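Local structure of beta-agarase D (Zobellia galactanivorans, 4ASM) at residues E72-M80 / N324-A332; Y60-N69 / I150-T158. The protein is a secreted endo-acting family GH16 glycoside hydrolase that cleaves the beta-1,4-linkages of agarose with retention of anomeric configuration. All coordinates share one frame; numbering follows the deposited sequence.

Contact 1. Residues E72-M80 / N324-A332; sequences EGPGPTKWM and NVEDQSWQA. With IMD (imidazole), chain C.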
loop_
_atom_site.group_PDB
_atom_site.type_symbol
_atom_site.label_atom_id
_atom_site.label_comp_id
_atom_site.label_asym_id
_atom_site.label_seq_id
_atom_site.Cartn_x
_atom_site.Cartn_y
_atom_site.Cartn_z
ATOM N N GLU A 72 -15.650 -7.016 -2.438
ATOM C CA GLU A 72 -15.016 -8.153 -1.791
ATOM C C GLU A 72 -13.562 -8.367 -2.163
ATOM O O GLU A 72 -12.953 -9.321 -1.721
ATOM C CB GLU A 72 -15.860 -9.428 -1.938
ATOM C CG GLU A 72 -17.175 -9.391 -1.123
ATOM C CD GLU A 72 -17.868 -10.757 -1.070
ATOM O OE1 GLU A 72 -18.110 -11.343 -2.140
ATOM O OE2 GLU A 72 -18.171 -11.232 0.056
ATOM N N GLY A 73 -13.018 -7.468 -2.976
ATOM C CA GLY A 73 -11.599 -7.535 -3.334
ATOM C C GLY A 73 -11.315 -7.687 -4.814
ATOM O O GLY A 73 -12.205 -8.000 -5.622
ATOM N N PRO A 74 -10.060 -7.440 -5.191
ATOM C CA PRO A 74 -9.622 -7.523 -6.580
ATOM C C PRO A 74 -9.397 -8.967 -6.991
ATOM O O PRO A 74 -9.263 -9.856 -6.131
ATOM C CB PRO A 74 -8.295 -6.755 -6.548
ATOM C CG PRO A 74 -7.751 -7.048 -5.196
ATOM C CD PRO A 74 -8.953 -7.062 -4.284
ATOM N N GLY A 75 -9.305 -9.213 -8.293
ATOM C CA GLY A 75 -8.974 -10.554 -8.754
ATOM C C GLY A 75 -9.903 -11.604 -8.173
ATOM O O GLY A 75 -11.104 -11.364 -8.027
ATOM N N PRO A 76 -9.347 -12.778 -7.838
ATOM C CA PRO A 76 -10.141 -13.811 -7.200
ATOM C C PRO A 76 -10.091 -13.702 -5.660
ATOM O O PRO A 76 -10.333 -14.694 -4.965
ATOM C CB PRO A 76 -9.463 -15.082 -7.710
ATOM C CG PRO A 76 -8.004 -14.702 -7.675
ATOM C CD PRO A 76 -7.975 -13.254 -8.130
ATOM N N THR A 77 -9.795 -12.508 -5.128
ATOM C CA THR A 77 -9.846 -12.286 -3.674
ATOM C C THR A 77 -11.287 -12.236 -3.174
ATOM O O THR A 77 -12.148 -11.627 -3.801
ATOM C CB THR A 77 -9.212 -10.952 -3.310
ATOM O OG1 THR A 77 -7.886 -10.903 -3.847
ATOM C CG2 THR A 77 -9.147 -10.729 -1.773
ATOM N N LYS A 78 -11.531 -12.896 -2.037
ATOM C CA LYS A 78 -12.770 -12.661 -1.277
ATOM C C LYS A 78 -12.394 -12.309 0.151
ATOM O O LYS A 78 -11.969 -13.170 0.928
ATOM C CB LYS A 78 -13.714 -13.855 -1.306
ATOM C CG LYS A 78 -15.083 -13.495 -0.655
ATOM C CD LYS A 78 -15.804 -14.696 -0.081
ATOM C CE LYS A 78 -15.168 -15.172 1.231
ATOM N NZ LYS A 78 -16.033 -16.192 1.928
ATOM N N TRP A 79 -12.552 -11.040 0.510
ATOM C CA TRP A 79 -12.265 -10.641 1.873
ATOM C C TRP A 79 -13.263 -11.266 2.843
ATOM O O TRP A 79 -14.465 -11.368 2.547
ATOM C CB TRP A 79 -12.230 -9.128 2.008
ATOM C CG TRP A 79 -11.050 -8.505 1.357
ATOM C CD1 TRP A 79 -9.760 -8.960 1.368
ATOM C CD2 TRP A 79 -11.050 -7.298 0.616
ATOM N NE1 TRP A 79 -8.946 -8.099 0.658
ATOM C CE2 TRP A 79 -9.715 -7.066 0.186
ATOM C CE3 TRP A 79 -12.047 -6.374 0.275
ATOM C CZ2 TRP A 79 -9.365 -5.954 -0.577
ATOM C CZ3 TRP A 79 -11.697 -5.269 -0.467
ATOM C CH2 TRP A 79 -10.367 -5.061 -0.882
ATOM N N MET A 80 -12.740 -11.722 3.975
ATOM C CA MET A 80 -13.515 -12.481 4.946
ATOM C C MET A 80 -13.277 -11.956 6.356
ATOM O O MET A 80 -12.130 -11.769 6.793
ATOM C CB MET A 80 -13.163 -13.967 4.872
ATOM C CG MET A 80 -14.258 -14.843 5.467
ATOM S SD MET A 80 -13.910 -16.557 5.226
ATOM C CE MET A 80 -15.203 -17.241 6.215
ATOM N N ASN A 324 -4.498 -5.100 4.609
ATOM C CA ASN A 324 -5.111 -6.300 4.047
ATOM C C ASN A 324 -4.128 -7.203 3.320
ATOM O O ASN A 324 -2.948 -6.882 3.203
ATOM C CB ASN A 324 -6.329 -5.966 3.138
ATOM C CG ASN A 324 -5.938 -5.439 1.750
ATOM O OD1 ASN A 324 -4.816 -5.614 1.297
ATOM N ND2 ASN A 324 -6.890 -4.828 1.059
ATOM N N VAL A 325 -4.652 -8.320 2.832
ATOM C CA VAL A 325 -3.948 -9.185 1.911
ATOM C C VAL A 325 -4.816 -9.257 0.644
ATOM O O VAL A 325 -6.042 -9.265 0.736
ATOM C CB VAL A 325 -3.742 -10.577 2.552
ATOM C CG1 VAL A 325 -3.428 -11.671 1.504
ATOM C CG2 VAL A 325 -2.655 -10.467 3.646
ATOM N N GLU A 326 -4.177 -9.311 -0.530
ATOM C CA GLU A 326 -4.898 -9.378 -1.810
ATOM C C GLU A 326 -4.272 -10.353 -2.774
ATOM O O GLU A 326 -3.049 -10.429 -2.883
ATOM C CB GLU A 326 -4.943 -8.006 -2.497
ATOM C CG GLU A 326 -5.779 -6.993 -1.740
ATOM C CD GLU A 326 -5.734 -5.609 -2.368
ATOM O OE1 GLU A 326 -5.173 -5.452 -3.485
ATOM O OE2 GLU A 326 -6.287 -4.671 -1.746
ATOM N N ASP A 327 -5.137 -11.062 -3.495
ATOM C CA ASP A 327 -4.788 -11.814 -4.691
ATOM C C ASP A 327 -5.243 -10.959 -5.878
ATOM O O ASP A 327 -6.409 -10.982 -6.272
ATOM C CB ASP A 327 -5.526 -13.164 -4.657
ATOM C CG ASP A 327 -4.971 -14.172 -5.646
ATOM O OD1 ASP A 327 -4.269 -13.761 -6.587
ATOM O OD2 ASP A 327 -5.263 -15.379 -5.494
ATOM N N GLN A 328 -4.328 -10.167 -6.424
ATOM C CA GLN A 328 -4.701 -9.188 -7.467
ATOM C C GLN A 328 -4.871 -9.833 -8.833
ATOM O O GLN A 328 -4.262 -10.870 -9.128
ATOM C CB GLN A 328 -3.700 -8.030 -7.490
ATOM C CG GLN A 328 -3.674 -7.319 -6.130
ATOM C CD GLN A 328 -2.667 -6.189 -6.025
ATOM O OE1 GLN A 328 -2.683 -5.398 -5.061
ATOM N NE2 GLN A 328 -1.774 -6.122 -6.974
ATOM N N SER A 329 -5.685 -9.216 -9.691
ATOM C CA SER A 329 -5.994 -9.797 -10.983
ATOM C C SER A 329 -4.770 -10.136 -11.811
ATOM O O SER A 329 -4.701 -11.221 -12.377
ATOM C CB SER A 329 -6.910 -8.871 -11.789
ATOM O OG SER A 329 -8.104 -8.612 -11.086
ATOM N N TRP A 330 -3.813 -9.210 -11.891
ATOM C CA TRP A 330 -2.627 -9.435 -12.745
ATOM C C TRP A 330 -1.791 -10.631 -12.261
ATOM O O TRP A 330 -1.308 -11.447 -13.071
ATOM C CB TRP A 330 -1.780 -8.143 -12.876
ATOM C CG TRP A 330 -1.048 -7.741 -11.607
ATOM C CD1 TRP A 330 -1.597 -7.325 -10.437
ATOM C CD2 TRP A 330 0.368 -7.764 -11.400
ATOM N NE1 TRP A 330 -0.610 -7.055 -9.510
ATOM C CE2 TRP A 330 0.608 -7.325 -10.078
ATOM C CE3 TRP A 330 1.462 -8.115 -12.215
ATOM C CZ2 TRP A 330 1.896 -7.228 -9.544
ATOM C CZ3 TRP A 330 2.738 -8.014 -11.686
ATOM C CH2 TRP A 330 2.944 -7.583 -10.356
ATOM N N GLN A 331 -1.635 -10.749 -10.943
ATOM C CA GLN A 331 -0.909 -11.873 -10.381
ATOM C C GLN A 331 -1.661 -13.175 -10.640
ATOM O O GLN A 331 -1.060 -14.171 -11.046
ATOM C CB GLN A 331 -0.707 -11.662 -8.870
ATOM C CG GLN A 331 0.334 -10.599 -8.483
ATOM C CD GLN A 331 1.779 -11.083 -8.677
ATOM O OE1 GLN A 331 2.494 -11.424 -7.708
ATOM N NE2 GLN A 331 2.203 -11.097 -9.906
ATOM N N ALA A 332 -2.972 -13.172 -10.399
ATOM C CA ALA A 332 -3.785 -14.377 -10.536
ATOM C C ALA A 332 -3.845 -14.857 -11.985
ATOM O O ALA A 332 -3.736 -16.063 -12.250
ATOM C CB ALA A 332 -5.174 -14.134 -9.970
HETATM N N1 IMD C . -3.936 -0.630 -3.003
HETATM C C2 IMD C . -4.961 -1.438 -2.685
HETATM N N3 IMD C . -4.486 -2.692 -2.537
HETATM C C4 IMD C . -3.150 -2.684 -2.751
HETATM C C5 IMD C . -2.807 -1.371 -3.045
#
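The indole of Trp-79 presents its edge to the 324-332 segment. In the plane of the ring, NE1 donates a hydrogen bond to Val-325 O (3.1 Å), and further round the rim CZ2 comes within 3.5 Å of Glu-326 OE2. The amide of Asn-324 comes at the six-membered ring obliquely, its plane 33° from that of the indole, with ND2 3.2 Å from Trp-79 CZ2. One face of the indole is covered, toward its rim, by backbone of its own segment, Glu-72 O and Gly-73 CA. Asn-324 ND2 also donates to Glu-326 OE2 (2.9 Å), meeting it on the anti side. Glu-326 OE2 receives a second, nearly straight bond from N3 of an imidazole, probably from the crystallisation liquor (2.8 Å, 167°), so two donors grip it, while Pro-74 CG lies against OE1 of the same glutamate. Glu-326 is a substrate-binding residue by similarity, and it ends strand 320-326 in the jelly roll of the GH16 catalytic domain, the part of the enzyme present here; the type II' turn from Pro-74 to Thr-77 docks where this strand gives way to helix 329-333. Thr-77 OG1, turned anti to its carbonyl carbon (chi1 -55°), accepts from Asp-327 N at 2.8 Å. Gly-75 passes so close to the 327-329 backbone that a CB would collide with Asp-327 O and Ser-329 N. Beside it Pro-76 CD presses on Ala-332 CB at 3.5 Å, tighter than ordinary carbon contact, and Pro-76 CG meets the carboxylate of Asp-327 crosswise, nearest to OD2. That carboxylate finds polar partners outside the two segments, OD2 bonding to Thr-118 and OD1 to Ser-337.

Contact 2. Residues Y60-N69 / I150-T158; sequences YHNRPNGQPN and IWLLSPDDT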
loop_
_atom_site.group_PDB
_atom_site.type_symbol
_atom_site.label_atom_id
_atom_site.label_comp_id
_atom_site.label_asym_id
_atom_site.label_seq_id
_atom_site.Cartn_x
_atom_site.Cartn_y
_atom_site.Cartn_z
ATOM N N TYR A 60 -13.419 -4.148 4.890
ATOM C CA TYR A 60 -13.085 -3.049 3.996
ATOM C C TYR A 60 -13.931 -1.821 4.336
ATOM O O TYR A 60 -15.026 -1.935 4.874
ATOM C CB TYR A 60 -13.391 -3.524 2.588
ATOM C CG TYR A 60 -13.070 -2.599 1.460
ATOM C CD1 TYR A 60 -11.752 -2.173 1.224
ATOM C CD2 TYR A 60 -14.059 -2.201 0.572
ATOM C CE1 TYR A 60 -11.439 -1.355 0.118
ATOM C CE2 TYR A 60 -13.759 -1.375 -0.508
ATOM C CZ TYR A 60 -12.451 -0.959 -0.736
ATOM O OH TYR A 60 -12.150 -0.144 -1.821
ATOM N N HIS A 61 -13.419 -0.646 3.992
ATOM C CA HIS A 61 -13.915 0.616 4.559
ATOM C C HIS A 61 -15.338 0.998 4.163
ATOM O O HIS A 61 -15.775 0.763 3.030
ATOM C CB HIS A 61 -12.918 1.758 4.241
ATOM C CG HIS A 61 -12.911 2.212 2.807
ATOM N ND1 HIS A 61 -12.514 3.484 2.457
ATOM C CD2 HIS A 61 -13.267 1.594 1.653
ATOM C CE1 HIS A 61 -12.605 3.621 1.148
ATOM N NE2 HIS A 61 -13.058 2.492 0.633
ATOM N N ASN A 62 -16.048 1.591 5.119
ATOM C CA ASN A 62 -17.412 2.074 4.847
ATOM C C ASN A 62 -17.449 3.170 3.795
ATOM O O ASN A 62 -16.467 3.879 3.550
ATOM C CB ASN A 62 -18.073 2.604 6.126
ATOM C CG ASN A 62 -18.361 1.523 7.149
ATOM O OD1 ASN A 62 -18.573 0.362 6.822
ATOM N ND2 ASN A 62 -18.376 1.925 8.419
ATOM N N ARG A 63 -18.626 3.321 3.195
ATOM C CA ARG A 63 -18.923 4.451 2.324
ATOM C C ARG A 63 -18.929 5.779 3.085
ATOM O O ARG A 63 -19.050 5.785 4.304
ATOM C CB ARG A 63 -20.287 4.213 1.690
ATOM C CG ARG A 63 -20.264 3.090 0.707
ATOM C CD ARG A 63 -21.654 2.647 0.337
ATOM N NE ARG A 63 -21.592 1.533 -0.600
ATOM C CZ ARG A 63 -21.378 1.665 -1.907
ATOM N NH1 ARG A 63 -21.223 2.875 -2.441
ATOM N NH2 ARG A 63 -21.329 0.591 -2.685
ATOM N N PRO A 64 -18.794 6.918 2.375
ATOM C CA PRO A 64 -18.861 8.235 3.039
ATOM C C PRO A 64 -20.086 8.411 3.965
ATOM O O PRO A 64 -19.953 9.022 5.029
ATOM C CB PRO A 64 -18.901 9.218 1.865
ATOM C CG PRO A 64 -18.120 8.490 0.759
ATOM C CD PRO A 64 -18.513 7.031 0.927
ATOM N N ASN A 65 -21.238 7.858 3.567
ATOM C CA ASN A 65 -22.477 7.958 4.374
ATOM C C ASN A 65 -22.569 6.993 5.559
ATOM O O ASN A 65 -23.561 6.992 6.304
ATOM C CB ASN A 65 -23.742 7.857 3.490
ATOM C CG ASN A 65 -23.912 6.497 2.803
ATOM O OD1 ASN A 65 -24.778 6.344 1.931
ATOM N ND2 ASN A 65 -23.121 5.511 3.191
ATOM N N GLY A 66 -21.549 6.154 5.720
ATOM C CA GLY A 66 -21.480 5.237 6.850
ATOM C C GLY A 66 -21.971 3.836 6.543
ATOM O O GLY A 66 -21.779 2.915 7.356
ATOM N N GLN A 67 -22.619 3.675 5.386
ATOM C CA GLN A 67 -23.134 2.381 4.944
ATOM C C GLN A 67 -21.971 1.483 4.531
ATOM O O GLN A 67 -20.921 1.994 4.135
ATOM C CB GLN A 67 -24.139 2.554 3.790
ATOM C CG GLN A 67 -25.494 3.133 4.223
ATOM C CD GLN A 67 -26.177 2.277 5.289
ATOM O OE1 GLN A 67 -26.644 1.172 5.009
ATOM N NE2 GLN A 67 -26.226 2.783 6.518
ATOM N N PRO A 68 -22.142 0.153 4.644
ATOM C CA PRO A 68 -21.041 -0.737 4.272
ATOM C C PRO A 68 -20.664 -0.620 2.794
ATOM O O PRO A 68 -21.514 -0.348 1.924
ATOM C CB PRO A 68 -21.584 -2.135 4.591
ATOM C CG PRO A 68 -22.751 -1.906 5.550
ATOM C CD PRO A 68 -23.327 -0.596 5.123
ATOM N N ASN A 69 -19.372 -0.798 2.516
ATOM C CA ASN A 69 -18.911 -0.990 1.162
ATOM C C ASN A 69 -18.656 -2.484 1.041
ATOM O O ASN A 69 -17.733 -3.017 1.667
ATOM C CB ASN A 69 -17.638 -0.175 0.913
ATOM C CG ASN A 69 -17.178 -0.246 -0.531
ATOM O OD1 ASN A 69 -17.376 -1.258 -1.211
ATOM N ND2 ASN A 69 -16.552 0.824 -1.008
ATOM N N ILE A 150 -0.462 -2.255 3.184
ATOM C CA ILE A 150 -0.813 -1.256 4.201
ATOM C C ILE A 150 -1.003 0.027 3.432
ATOM O O ILE A 150 -0.103 0.461 2.708
ATOM C CB ILE A 150 0.297 -1.074 5.251
ATOM C CG1 ILE A 150 0.573 -2.411 5.951
ATOM C CG2 ILE A 150 -0.095 0.029 6.222
ATOM C CD1 ILE A 150 1.729 -2.384 6.949
ATOM N N TRP A 151 -2.189 0.615 3.526
ATOM C CA TRP A 151 -2.483 1.714 2.617
ATOM C C TRP A 151 -3.551 2.662 3.146
ATOM O O TRP A 151 -4.159 2.397 4.194
ATOM C CB TRP A 151 -2.837 1.158 1.223
ATOM C CG TRP A 151 -3.925 0.109 1.162
ATOM C CD1 TRP A 151 -3.946 -1.120 1.786
ATOM C CD2 TRP A 151 -5.127 0.187 0.390
ATOM N NE1 TRP A 151 -5.096 -1.795 1.444
ATOM C CE2 TRP A 151 -5.837 -1.014 0.593
ATOM C CE3 TRP A 151 -5.672 1.164 -0.453
ATOM C CZ2 TRP A 151 -7.076 -1.263 -0.013
ATOM C CZ3 TRP A 151 -6.886 0.925 -1.073
ATOM C CH2 TRP A 151 -7.580 -0.293 -0.859
ATOM N N LEU A 152 -3.735 3.768 2.427
ATOM C CA LEU A 152 -4.700 4.815 2.786
ATOM C C LEU A 152 -5.648 5.037 1.608
ATOM O O LEU A 152 -5.194 5.119 0.446
ATOM C CB LEU A 152 -3.957 6.122 3.104
ATOM C CG LEU A 152 -2.754 6.072 4.040
ATOM C CD1 LEU A 152 -2.089 7.443 4.138
ATOM C CD2 LEU A 152 -3.124 5.530 5.426
ATOM N N LEU A 153 -6.951 5.146 1.878
ATOM C CA LEU A 153 -7.926 5.298 0.786
ATOM C C LEU A 153 -9.041 6.230 1.225
ATOM O O LEU A 153 -9.621 6.026 2.300
ATOM C CB LEU A 153 -8.503 3.940 0.384
ATOM C CG LEU A 153 -9.528 3.879 -0.757
ATOM C CD1 LEU A 153 -8.942 4.371 -2.089
ATOM C CD2 LEU A 153 -10.099 2.459 -0.908
ATOM N N SER A 154 -9.336 7.247 0.417
ATOM C CA SER A 154 -10.433 8.157 0.776
ATOM C C SER A 154 -11.751 7.373 0.763
ATOM O O SER A 154 -11.905 6.444 -0.031
ATOM C CB SER A 154 -10.470 9.382 -0.154
ATOM O OG SER A 154 -10.835 9.025 -1.467
ATOM N N PRO A 155 -12.675 7.702 1.680
ATOM C CA PRO A 155 -13.988 7.023 1.690
ATOM C C PRO A 155 -14.683 6.957 0.322
ATOM O O PRO A 155 -15.380 5.989 0.034
ATOM C CB PRO A 155 -14.796 7.870 2.682
ATOM C CG PRO A 155 -13.779 8.339 3.650
ATOM C CD PRO A 155 -12.511 8.596 2.838
ATOM N N ASP A 156 -14.502 7.985 -0.515
ATOM C CA ASP A 156 -15.168 7.986 -1.825
ATOM C C ASP A 156 -14.389 7.267 -2.923
ATOM O O ASP A 156 -14.788 7.263 -4.090
ATOM C CB ASP A 156 -15.550 9.412 -2.249
ATOM C CG ASP A 156 -14.374 10.228 -2.784
ATOM O OD1 ASP A 156 -13.209 9.751 -2.817
ATOM O OD2 ASP A 156 -14.635 11.386 -3.174
ATOM N N ASP A 157 -13.269 6.640 -2.539
ATOM C CA ASP A 157 -12.499 5.747 -3.424
ATOM C C ASP A 157 -11.776 6.486 -4.581
ATOM O O ASP A 157 -11.345 5.842 -5.535
ATOM C CB ASP A 157 -13.356 4.589 -3.989
ATOM C CG ASP A 157 -13.817 3.619 -2.920
ATOM O OD1 ASP A 157 -13.146 3.514 -1.871
ATOM O OD2 ASP A 157 -14.854 2.947 -3.160
ATOM N N THR A 158 -11.618 7.807 -4.478
ATOM C CA THR A 158 -10.928 8.557 -5.558
ATOM C C THR A 158 -9.428 8.788 -5.317
ATOM O O THR A 158 -8.677 8.998 -6.254
ATOM C CB THR A 158 -11.583 9.932 -5.837
ATOM O OG1 THR A 158 -11.529 10.761 -4.678
ATOM C CG2 THR A 158 -13.046 9.762 -6.280
HETATM O O HOH W 1 -16.046 3.287 0.747
#
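His-61 is the main protrusion of the 60-69 loop, and its imidazole fills a hollow walled by Leu-153, Ser-154, Pro-155 and Asp-157. A chi1 of 73° sets the ring between its own backbone N and carbonyl carbon, and His-61 NE2 donates to the syn lone pair of Asp-157 OD1 (2.7 Å). The acceptor lies in the ring plane, yet the bond is bent, with an N-H...O angle of 131°. His-61 CE1 edges up to Ser-154 O at 3.1 Å, and outside the segments ND1 bonds to Asp-320, giving both ring nitrogens carboxylate partners. Replacing His-61 by an alanine removes the imidazole and would probably open a gap beside Leu-153, with Asp-157 OD1 and Asp-320 each losing a ring-nitrogen partner. The bump that answers from strand 147-153 is Leu-153 CD2, which pushes into the notch between His-61 NE2 (3.3 Å) and Tyr-60 OH (3.4 Å). Tyr-60 has His-61 CD2 above the centre of one face, while Trp-151 CH2 meets its CE1 edge. Two prolines fit together: Pro-64 CG leans on Pro-155 CB at 3.9 Å, and Pro-64 CD touches the Pro-155 carbonyl. A water sits over one face of the His-61 ring toward its rim, within hydrogen-bonding reach of Asn-62 O and Pro-155 O; it accepts from Asn-69 ND2, whose OD1 takes the backbone N-H of Phe-71. The Asp-156 carboxylate folds over its own turn: OD1 takes bonds from Ser-154 OG, Thr-158 OG1 and Thr-158 N, the last forming an Asx turn, and OD2 pairs with Lys-317. The type I turn from Ser-154 to Asp-157 forms most of the link between antiparallel strands 147-153 and 159-166, the latter carrying the probable nucleophile Glu-160 of the GH16 jelly roll.

Contacts 1 and 2 have centres about 17 Å apart and join through neighbouring antiparallel strands, 320-326 and 147-153. Their aromatic side chains meet directly: Trp-79 CZ3 packs 3.5 Å from Tyr-60 CD1, the rings inclined at about 30°. On the strands, Trp-151 NE1 lies 3.5 Å from Asn-324 ND2, and Trp-151 CZ2 is 3.9 Å from Glu-326 OE2. Trp-151 of contact 2 and Glu-326 of contact 1 thus border the same pocket, where the imidazole also bonds to Glu-160, the probable nucleophile. The nearest side-chain atoms of Glu-326 and Glu-160 are about 7 Å apart, consistent with a shared place in the substrate cleft.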